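Side-chain contact in elicitor protein Hrip2 (Magnaporthe oryzae, PDB 5FID), which is a protein elicitor of the rice blast fungus, probably secreted and recognised by plants as a trigger of their defence responses: residues Gly29-Leu34 with Lys57-Pro62. The protein carries 1 engineered substitution. Sequence-based numbering, arbitrary orientation.
Sequences GPLTTL and KTLTSP
Leu31 reaches out from Gly29-Leu34 and sets its two methyls against Lys57 and Leu59 of the facing loop. Leu31 CD2 is the busier branch: it lies 3.8 Å from Lys57 CG and 3.7 Å from the backbone atom Lys57 O, so one methyl rests on both the start of the lysine chain and the peptide behind it. Leu31 CD1, the other branch, also lies close to Lys57 O and meets Leu59 CD2 at 4.2 Å, a looser apolar touch. With CG anti to the backbone N (chi1 -179°), on the carbonyl side, the leucine turns this fork to face Lys57 and Leu59. Lys57 is extended beyond CG, and its methylenes run at a slant over the leucine; Lys57 CE is 4.1 Å from Leu31 CD2. The same CE is the lysine atom nearest Thr33 OG1, at 4.5 Å, and the amine beyond it reaches Thr33 only through a water. This water bridges Thr33 OG1, 2.7 Å away, and Lys57 NZ, which donates to it weakly over 3.3 Å. No direct hydrogen bond joins the two segments. The contact lies at the edge of the six-stranded antiparallel sheet of this Bys1-family protein: strand 32-34 is its outermost member on this side, strand 16-22 comes next, and Lys57-Pro62 lies in the connection from strand 49-54 to strand 63-69. That connection leans across the intervening strand, where Gln19 is touched by both Leu31 and Leu59. Within Gly29-Leu34, Thr32 OG1 donates to Pro30 O over 3.0 Å, coming from above the carbonyl plane (59° out of it). In the opposing loop the hydroxyls of Thr58 and Thr60 share a hydrogen bond, while Thr60 N and Thr60 O bond to the side chains of Thr56 and Ser54.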
loop_
_atom_site.group_PDB
_atom_site.type_symbol
_atom_site.label_atom_id
_atom_site.label_comp_id
_atom_site.label_asym_id
_atom_site.label_seq_id
_atom_site.Cartn_x
_atom_site.Cartn_y
_atom_site.Cartn_z
ATOM N N GLY A 29 -14.452 -18.807 5.660
ATOM C CA GLY A 29 -15.757 -18.481 5.119
ATOM C C GLY A 29 -16.257 -19.682 4.353
ATOM O O GLY A 29 -15.524 -20.660 4.183
ATOM N N PRO A 30 -17.506 -19.624 3.882
ATOM C CA PRO A 30 -18.029 -20.727 3.076
ATOM C C PRO A 30 -17.164 -20.983 1.841
ATOM O O PRO A 30 -16.724 -20.032 1.186
ATOM C CB PRO A 30 -19.422 -20.227 2.651
ATOM C CG PRO A 30 -19.394 -18.752 2.838
ATOM C CD PRO A 30 -18.464 -18.511 3.999
ATOM N N LEU A 31 -16.906 -22.254 1.544
ATOM C CA LEU A 31 -16.274 -22.621 0.283
ATOM C C LEU A 31 -17.294 -22.294 -0.798
ATOM O O LEU A 31 -18.347 -22.929 -0.878
ATOM C CB LEU A 31 -15.930 -24.112 0.267
ATOM C CG LEU A 31 -15.239 -24.670 -0.981
ATOM C CD1 LEU A 31 -14.110 -23.749 -1.449
ATOM C CD2 LEU A 31 -14.694 -26.067 -0.712
ATOM N N THR A 32 -16.992 -21.294 -1.617
ATOM C CA THR A 32 -17.993 -20.727 -2.521
ATOM C C THR A 32 -17.760 -21.116 -3.974
ATOM O O THR A 32 -16.698 -20.867 -4.538
ATOM C CB THR A 32 -18.055 -19.188 -2.399
ATOM O OG1 THR A 32 -18.291 -18.833 -1.027
ATOM C CG2 THR A 32 -19.188 -18.631 -3.261
ATOM N N THR A 33 -18.766 -21.721 -4.584
ATOM C CA THR A 33 -18.675 -22.063 -5.993
ATOM C C THR A 33 -19.298 -20.951 -6.820
ATOM O O THR A 33 -20.478 -20.615 -6.638
ATOM C CB THR A 33 -19.427 -23.358 -6.320
ATOM O OG1 THR A 33 -18.943 -24.431 -5.496
ATOM C CG2 THR A 33 -19.216 -23.705 -7.785
ATOM N N LEU A 34 -18.516 -20.383 -7.737
ATOM C CA LEU A 34 -19.020 -19.344 -8.624
ATOM C C LEU A 34 -19.097 -19.875 -10.047
ATOM O O LEU A 34 -18.062 -20.089 -10.698
ATOM C CB LEU A 34 -18.104 -18.109 -8.609
ATOM C CG LEU A 34 -17.892 -17.326 -7.316
ATOM C CD1 LEU A 34 -16.996 -16.110 -7.588
ATOM C CD2 LEU A 34 -19.236 -16.885 -6.771
ATOM N N LYS A 57 -12.027 -26.980 -6.587
ATOM C CA LYS A 57 -12.660 -26.932 -5.280
ATOM C C LYS A 57 -11.662 -27.146 -4.149
ATOM O O LYS A 57 -11.887 -26.713 -3.022
ATOM C CB LYS A 57 -13.779 -27.972 -5.198
ATOM C CG LYS A 57 -14.856 -27.585 -4.217
ATOM C CD LYS A 57 -16.069 -28.490 -4.317
ATOM C CE LYS A 57 -17.192 -27.963 -3.428
ATOM N NZ LYS A 57 -18.427 -28.798 -3.511
ATOM N N THR A 58 -10.548 -27.804 -4.448
ATOM C CA THR A 58 -9.514 -27.998 -3.443
ATOM C C THR A 58 -8.624 -26.765 -3.277
ATOM O O THR A 58 -7.727 -26.766 -2.434
ATOM C CB THR A 58 -8.638 -29.219 -3.753
ATOM O OG1 THR A 58 -8.113 -29.097 -5.079
ATOM C CG2 THR A 58 -9.463 -30.493 -3.659
ATOM N N LEU A 59 -8.867 -25.736 -4.093
ATOM C CA LEU A 59 -8.149 -24.458 -4.005
ATOM C C LEU A 59 -6.647 -24.618 -4.262
ATOM O O LEU A 59 -5.812 -23.944 -3.641
ATOM C CB LEU A 59 -8.403 -23.771 -2.653
ATOM C CG LEU A 59 -9.863 -23.489 -2.289
ATOM C CD1 LEU A 59 -9.974 -22.874 -0.899
ATOM C CD2 LEU A 59 -10.481 -22.565 -3.314
ATOM N N THR A 60 -6.304 -25.510 -5.189
ATOM C CA THR A 60 -4.901 -25.792 -5.492
ATOM C C THR A 60 -4.280 -24.656 -6.299
ATOM O O THR A 60 -4.891 -24.147 -7.239
ATOM C CB THR A 60 -4.745 -27.112 -6.258
ATOM O OG1 THR A 60 -5.166 -28.190 -5.415
ATOM C CG2 THR A 60 -3.300 -27.333 -6.647
ATOM N N SER A 61 -3.068 -24.263 -5.915
ATOM C CA SER A 61 -2.336 -23.179 -6.579
ATOM C C SER A 61 -3.214 -21.966 -6.862
ATOM O O SER A 61 -3.359 -21.554 -8.018
ATOM C CB SER A 61 -1.694 -23.683 -7.871
ATOM O OG SER A 61 -0.766 -24.715 -7.577
ATOM N N PRO A 62 -3.794 -21.374 -5.801
ATOM C CA PRO A 62 -4.764 -20.304 -6.021
ATOM C C PRO A 62 -4.115 -18.930 -6.154
ATOM O O PRO A 62 -3.011 -18.669 -5.656
ATOM C CB PRO A 62 -5.564 -20.315 -4.727
ATOM C CG PRO A 62 -4.509 -20.638 -3.688
ATOM C CD PRO A 62 -3.541 -21.591 -4.364
HETATM O O HOH W 1 -19.383 -27.025 -6.091
#